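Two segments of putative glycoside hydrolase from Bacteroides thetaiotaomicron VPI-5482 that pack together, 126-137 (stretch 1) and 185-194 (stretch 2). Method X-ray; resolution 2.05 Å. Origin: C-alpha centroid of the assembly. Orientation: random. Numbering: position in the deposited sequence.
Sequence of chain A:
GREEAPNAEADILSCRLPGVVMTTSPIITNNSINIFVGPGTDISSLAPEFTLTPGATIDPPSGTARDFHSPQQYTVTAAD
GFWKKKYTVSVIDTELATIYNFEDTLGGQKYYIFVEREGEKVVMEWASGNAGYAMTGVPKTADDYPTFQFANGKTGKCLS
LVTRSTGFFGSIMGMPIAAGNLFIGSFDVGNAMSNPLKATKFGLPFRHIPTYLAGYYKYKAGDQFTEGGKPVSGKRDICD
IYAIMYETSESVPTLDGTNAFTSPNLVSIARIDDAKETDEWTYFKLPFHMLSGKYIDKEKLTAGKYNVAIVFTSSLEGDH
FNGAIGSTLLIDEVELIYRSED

Stretch 1, residues 126-137: WASGNAGYAMTG
Stretch 2, residues 185-194: GSFDVGNAMS

No hydrogen bond joins these two stretches; 484 Å² of surface is buried by packing alone, with a strand leading into a 3-10 segment laid along a short helix and its flanking loops. Both stretches run the same way: CA of Ala127 lies 5.2 Å from CA of Ser186, and CA of Gly132 lies 5.2 Å from CA of Ala192.

Gly185, in the strand, has phi/psi 140/-147, where a CB would jam against the preceding carbonyl. Its O sits 3.7 Å from Ala127 CB, which points toward the strand and also meets Ser186 CA at 3.8 Å. Ser186 (chi1 p) turns its own CB away.

Phe187, extended at -113/117 with chi1 t and chi2 77°, is the centrepiece. Its CB lies 3.3 Å from Ser128 O, and its ring reaches the start of the helix. Gly129, the N-cap, covers one face in a CH-pi contact, its CA 3.9 Å from the Phe187 ring centroid and 20° off the normal. Ala131 CB approaches Phe187 CD2 at 4.1 Å, and Gly132 N comes to 3.5 Å from Phe187 CE2. The fit depends on a bare Gly132: an ideal CB there would clash with Phe187 CZ at 3.0 Å.

Asp188 (chi1 t) points away, and its OD1 accepts a hydrogen bond from Gly190 N at 3.0 Å. Val189 (-69/-16, chi1 p) points back, placing CG2 4.0 Å from Ala131 CB and 3.8 Å from Met135 SE. After Asn191, whose N bonds Asp188 O at 3.0 Å, Ala192 sets CB 3.9 Å from both Gly132 CA and Met135 SE; small residues thus permit close backbones here.

Met193 (chi1 m, chi2 t, chi3 144°), a selenomethionine like Met135 (m, t, p), closes the contact: its SE lies 4.0 Å from Met135 CB, and its CE 3.7 Å from Thr136 CG2.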

ATOM      1  N   TRP A 126      -3.866   4.164  -0.150  1.00 27.12           N
ATOM      2  CA  TRP A 126      -3.682   2.723  -0.353  1.00 25.88           C
ATOM      3  C   TRP A 126      -2.429   2.526  -1.192  1.00 29.06           C
ATOM      4  O   TRP A 126      -2.032   3.400  -1.969  1.00 25.89           O
ATOM      5  CB  TRP A 126      -4.850   2.102  -1.100  1.00 25.00           C
ATOM      6  CG  TRP A 126      -6.134   1.998  -0.319  1.00 22.23           C
ATOM      7  CD1 TRP A 126      -7.088   2.950  -0.185  1.00 28.32           C
ATOM      8  CD2 TRP A 126      -6.598   0.850   0.420  1.00 22.32           C
ATOM      9  NE1 TRP A 126      -8.121   2.471   0.626  1.00 26.25           N
ATOM     10  CE2 TRP A 126      -7.843   1.177   0.978  1.00 25.01           C
ATOM     11  CE3 TRP A 126      -6.084  -0.431   0.631  1.00 26.32           C
ATOM     12  CZ2 TRP A 126      -8.564   0.286   1.761  1.00 28.15           C
ATOM     13  CZ3 TRP A 126      -6.808  -1.333   1.374  1.00 27.84           C
ATOM     14  CH2 TRP A 126      -8.034  -0.979   1.937  1.00 29.34           C
ATOM     15  N   ALA A 127      -1.806   1.376  -1.023  1.00 27.04           N
ATOM     16  CA  ALA A 127      -0.622   1.007  -1.809  1.00 27.11           C
ATOM     17  C   ALA A 127      -0.977  -0.153  -2.738  1.00 24.77           C
ATOM     18  O   ALA A 127      -1.934  -0.903  -2.466  1.00 26.49           O
ATOM     19  CB  ALA A 127       0.514   0.587  -0.860  1.00 23.50           C
ATOM     20  N   SER A 128      -0.182  -0.312  -3.807  1.00 21.73           N
ATOM     21  CA  SER A 128      -0.216  -1.495  -4.688  1.00 23.11           C
ATOM     22  C   SER A 128       1.153  -1.705  -5.259  1.00 25.86           C
ATOM     23  O   SER A 128       2.064  -0.899  -5.006  1.00 25.91           O
ATOM     24  CB  SER A 128      -1.161  -1.306  -5.884  1.00 26.93           C
ATOM     25  OG  SER A 128      -0.670  -0.325  -6.796  1.00 22.79           O
ATOM     26  N   GLY A 129       1.301  -2.764  -6.059  1.00 24.36           N
ATOM     27  CA  GLY A 129       2.537  -2.959  -6.793  1.00 27.33           C
ATOM     28  C   GLY A 129       2.701  -2.173  -8.091  1.00 25.06           C
ATOM     29  O   GLY A 129       3.610  -2.479  -8.870  1.00 26.10           O
ATOM     30  N   ASN A 130       1.842  -1.176  -8.336  1.00 21.98           N
ATOM     31  CA  ASN A 130       1.933  -0.386  -9.573  1.00 24.80           C
ATOM     32  C   ASN A 130       3.319   0.196  -9.911  1.00 24.46           C
ATOM     33  O   ASN A 130       3.781   0.083 -11.049  1.00 26.20           O
ATOM     34  CB  ASN A 130       0.851   0.700  -9.582  1.00 24.05           C
ATOM     35  CG  ASN A 130      -0.553   0.156  -9.951  1.00 26.39           C
ATOM     36  OD1 ASN A 130      -0.713  -0.999 -10.341  1.00 25.18           O
ATOM     37  ND2 ASN A 130      -1.570   1.010  -9.816  1.00 21.51           N
ATOM     38  N   ALA A 131       3.986   0.799  -8.932  1.00 26.22           N
ATOM     39  CA  ALA A 131       5.342   1.319  -9.133  1.00 26.94           C
ATOM     40  C   ALA A 131       6.303   0.216  -9.654  1.00 26.17           C
ATOM     41  O   ALA A 131       7.210   0.467 -10.471  1.00 25.06           O
ATOM     42  CB  ALA A 131       5.877   1.930  -7.854  1.00 23.81           C
ATOM     43  N   GLY A 132       6.083  -0.992  -9.182  1.00 28.58           N
ATOM     44  CA  GLY A 132       6.878  -2.134  -9.598  1.00 24.70           C
ATOM     45  C   GLY A 132       6.545  -2.511 -11.029  1.00 25.42           C
ATOM     46  O   GLY A 132       7.453  -2.767 -11.820  1.00 24.90           O
ATOM     47  N   TYR A 133       5.254  -2.612 -11.342  1.00 21.15           N
ATOM     48  CA  TYR A 133       4.842  -2.950 -12.708  1.00 23.35           C
ATOM     49  C   TYR A 133       5.362  -1.987 -13.791  1.00 22.79           C
ATOM     50  O   TYR A 133       5.654  -2.392 -14.931  1.00 23.92           O
ATOM     51  CB  TYR A 133       3.318  -3.097 -12.801  1.00 19.99           C
ATOM     52  CG  TYR A 133       2.839  -3.802 -14.086  1.00 20.84           C
ATOM     53  CD1 TYR A 133       3.034  -5.146 -14.259  1.00 20.79           C
ATOM     54  CD2 TYR A 133       2.159  -3.115 -15.074  1.00 22.49           C
ATOM     55  CE1 TYR A 133       2.621  -5.824 -15.452  1.00 24.70           C
ATOM     56  CE2 TYR A 133       1.688  -3.767 -16.237  1.00 21.24           C
ATOM     57  CZ  TYR A 133       1.940  -5.114 -16.431  1.00 24.10           C
ATOM     58  OH  TYR A 133       1.521  -5.747 -17.587  1.00 21.64           O
ATOM     59  N   ALA A 134       5.437  -0.715 -13.447  1.00 23.99           N
ATOM     60  CA  ALA A 134       5.973   0.299 -14.349  1.00 22.19           C
ATOM     61  C   ALA A 134       7.375  -0.061 -14.824  1.00 23.32           C
ATOM     62  O   ALA A 134       7.755   0.234 -15.972  1.00 26.10           O
ATOM     63  CB  ALA A 134       5.985   1.697 -13.647  1.00 23.22           C
HETATM   64  N   MSE A 135       8.118  -0.752 -13.959  1.00 22.92           N
HETATM   65  CA  MSE A 135       9.492  -1.138 -14.246  1.00 24.93           C
HETATM   66  C   MSE A 135       9.599  -2.254 -15.276  1.00 25.49           C
HETATM   67  O   MSE A 135      10.676  -2.450 -15.806  1.00 26.98           O
HETATM   68  CB  MSE A 135      10.248  -1.538 -12.958  1.00 22.28           C
HETATM   69  CG  MSE A 135      10.429  -0.388 -12.000  1.00 25.34           C
HETATM   70 SE   MSE A 135      11.205  -1.038 -10.316  0.75 23.65          SE
HETATM   71  CE  MSE A 135      12.892  -1.643 -10.921  1.00 26.73           C
ATOM     72  N   THR A 136       8.490  -2.927 -15.608  1.00 24.99           N
ATOM     73  CA  THR A 136       8.502  -4.000 -16.640  1.00 23.06           C
ATOM     74  C   THR A 136       8.493  -3.426 -18.041  1.00 23.93           C
ATOM     75  O   THR A 136       8.690  -4.153 -19.018  1.00 23.97           O
ATOM     76  CB  THR A 136       7.254  -4.887 -16.545  1.00 24.99           C
ATOM     77  OG1 THR A 136       6.099  -4.106 -16.879  1.00 24.11           O
ATOM     78  CG2 THR A 136       7.099  -5.498 -15.105  1.00 22.20           C
ATOM     79  N   GLY A 137       8.157  -2.137 -18.145  1.00 25.00           N
ATOM     80  CA  GLY A 137       8.017  -1.480 -19.449  1.00 24.61           C
ATOM     81  C   GLY A 137       6.719  -1.778 -20.195  1.00 24.30           C
ATOM     82  O   GLY A 137       6.541  -1.300 -21.319  1.00 23.52           O
ATOM     83  N   GLY A 185      -0.618   0.079   3.905  1.00 25.32           N
ATOM     84  CA  GLY A 185       0.848  -0.047   4.047  1.00 24.69           C
ATOM     85  C   GLY A 185       1.569   0.800   3.000  1.00 28.20           C
ATOM     86  O   GLY A 185       1.078   1.861   2.581  1.00 24.38           O
ATOM     87  N   SER A 186       2.728   0.323   2.554  1.00 26.65           N
ATOM     88  CA  SER A 186       3.429   0.991   1.486  1.00 25.79           C
ATOM     89  C   SER A 186       4.162   0.016   0.575  1.00 26.78           C
ATOM     90  O   SER A 186       4.375  -1.152   0.927  1.00 21.03           O
ATOM     91  CB  SER A 186       4.412   2.019   2.067  1.00 26.77           C
ATOM     92  OG  SER A 186       5.347   1.390   2.908  1.00 27.69           O
ATOM     93  N   PHE A 187       4.544   0.512  -0.599  1.00 24.89           N
ATOM     94  CA  PHE A 187       5.272  -0.305  -1.585  1.00 25.14           C
ATOM     95  C   PHE A 187       6.678   0.261  -1.717  1.00 25.72           C
ATOM     96  O   PHE A 187       6.860   1.392  -2.089  1.00 23.80           O
ATOM     97  CB  PHE A 187       4.598  -0.314  -2.947  1.00 24.59           C
ATOM     98  CG  PHE A 187       5.238  -1.296  -3.949  1.00 30.17           C
ATOM     99  CD1 PHE A 187       4.992  -2.630  -3.859  1.00 25.01           C
ATOM    100  CD2 PHE A 187       6.096  -0.861  -4.922  1.00 28.52           C
ATOM    101  CE1 PHE A 187       5.547  -3.529  -4.745  1.00 27.75           C
ATOM    102  CE2 PHE A 187       6.692  -1.762  -5.805  1.00 23.04           C
ATOM    103  CZ  PHE A 187       6.399  -3.084  -5.718  1.00 26.20           C
ATOM    104  N   ASP A 188       7.679  -0.531  -1.360  1.00 25.59           N
ATOM    105  CA  ASP A 188       9.058  -0.070  -1.379  1.00 24.05           C
ATOM    106  C   ASP A 188       9.664  -0.427  -2.720  1.00 25.35           C
ATOM    107  O   ASP A 188      10.091  -1.563  -2.943  1.00 25.91           O
ATOM    108  CB  ASP A 188       9.803  -0.691  -0.215  1.00 23.96           C
ATOM    109  CG  ASP A 188      11.316  -0.397  -0.228  1.00 26.64           C
ATOM    110  OD1 ASP A 188      11.838   0.204  -1.172  1.00 33.21           O
ATOM    111  OD2 ASP A 188      11.947  -0.833   0.712  1.00 40.23           O
ATOM    112  N   VAL A 189       9.734   0.558  -3.608  1.00 24.38           N
ATOM    113  CA  VAL A 189      10.061   0.289  -4.998  1.00 27.66           C
ATOM    114  C   VAL A 189      11.521  -0.147  -5.135  1.00 30.92           C
ATOM    115  O   VAL A 189      11.855  -0.754  -6.112  1.00 27.78           O
ATOM    116  CB  VAL A 189       9.768   1.495  -5.943  1.00 30.29           C
ATOM    117  CG1 VAL A 189      10.795   2.632  -5.726  1.00 29.39           C
ATOM    118  CG2 VAL A 189       9.760   1.028  -7.431  1.00 36.75           C
ATOM    119  N   GLY A 190      12.356   0.082  -4.115  1.00 31.45           N
ATOM    120  CA  GLY A 190      13.756  -0.356  -4.144  1.00 32.37           C
ATOM    121  C   GLY A 190      13.888  -1.877  -4.062  1.00 33.44           C
ATOM    122  O   GLY A 190      14.887  -2.412  -4.473  1.00 31.52           O
ATOM    123  N   ASN A 191      12.871  -2.567  -3.556  1.00 30.00           N
ATOM    124  CA  ASN A 191      12.842  -4.025  -3.567  1.00 28.24           C
ATOM    125  C   ASN A 191      11.999  -4.681  -4.684  1.00 25.31           C
ATOM    126  O   ASN A 191      11.839  -5.902  -4.735  1.00 28.51           O
ATOM    127  CB  ASN A 191      12.343  -4.508  -2.208  1.00 32.06           C
ATOM    128  CG  ASN A 191      13.486  -4.688  -1.199  1.00 36.88           C
ATOM    129  OD1 ASN A 191      14.553  -5.196  -1.532  1.00 44.39           O
ATOM    130  ND2 ASN A 191      13.232  -4.327   0.030  1.00 55.02           N
ATOM    131  N   ALA A 192      11.407  -3.861  -5.551  1.00 26.02           N
ATOM    132  CA  ALA A 192      10.349  -4.331  -6.424  1.00 23.20           C
ATOM    133  C   ALA A 192      10.770  -5.519  -7.293  1.00 27.30           C
ATOM    134  O   ALA A 192       9.987  -6.411  -7.564  1.00 29.90           O
ATOM    135  CB  ALA A 192       9.863  -3.192  -7.337  1.00 22.33           C
HETATM  136  N   MSE A 193      12.017  -5.515  -7.734  1.00 26.69           N
HETATM  137  CA  MSE A 193      12.493  -6.537  -8.619  1.00 28.91           C
HETATM  138  C   MSE A 193      13.756  -7.206  -8.098  1.00 34.61           C
HETATM  139  O   MSE A 193      14.535  -7.711  -8.874  1.00 42.16           O
HETATM  140  CB  MSE A 193      12.731  -5.894  -9.987  1.00 29.06           C
HETATM  141  CG  MSE A 193      11.474  -5.653 -10.698  1.00 28.17           C
HETATM  142 SE   MSE A 193      11.760  -5.261 -12.573  0.75 28.87          SE
HETATM  143  CE  MSE A 193      10.298  -6.100 -13.275  1.00 35.96           C
ATOM    144  N   SER A 194      13.994  -7.150  -6.799  1.00 35.28           N
ATOM    145  CA  SER A 194      15.175  -7.799  -6.192  1.00 31.86           C
ATOM    146  C   SER A 194      14.675  -8.670  -5.072  1.00 31.57           C
ATOM    147  O   SER A 194      15.059  -9.784  -4.993  1.00 32.13           O
ATOM    148  CB  SER A 194      16.173  -6.753  -5.682  1.00 31.60           C
ATOM    149  OG  SER A 194      15.489  -5.812  -4.898  1.00 41.88           O
TER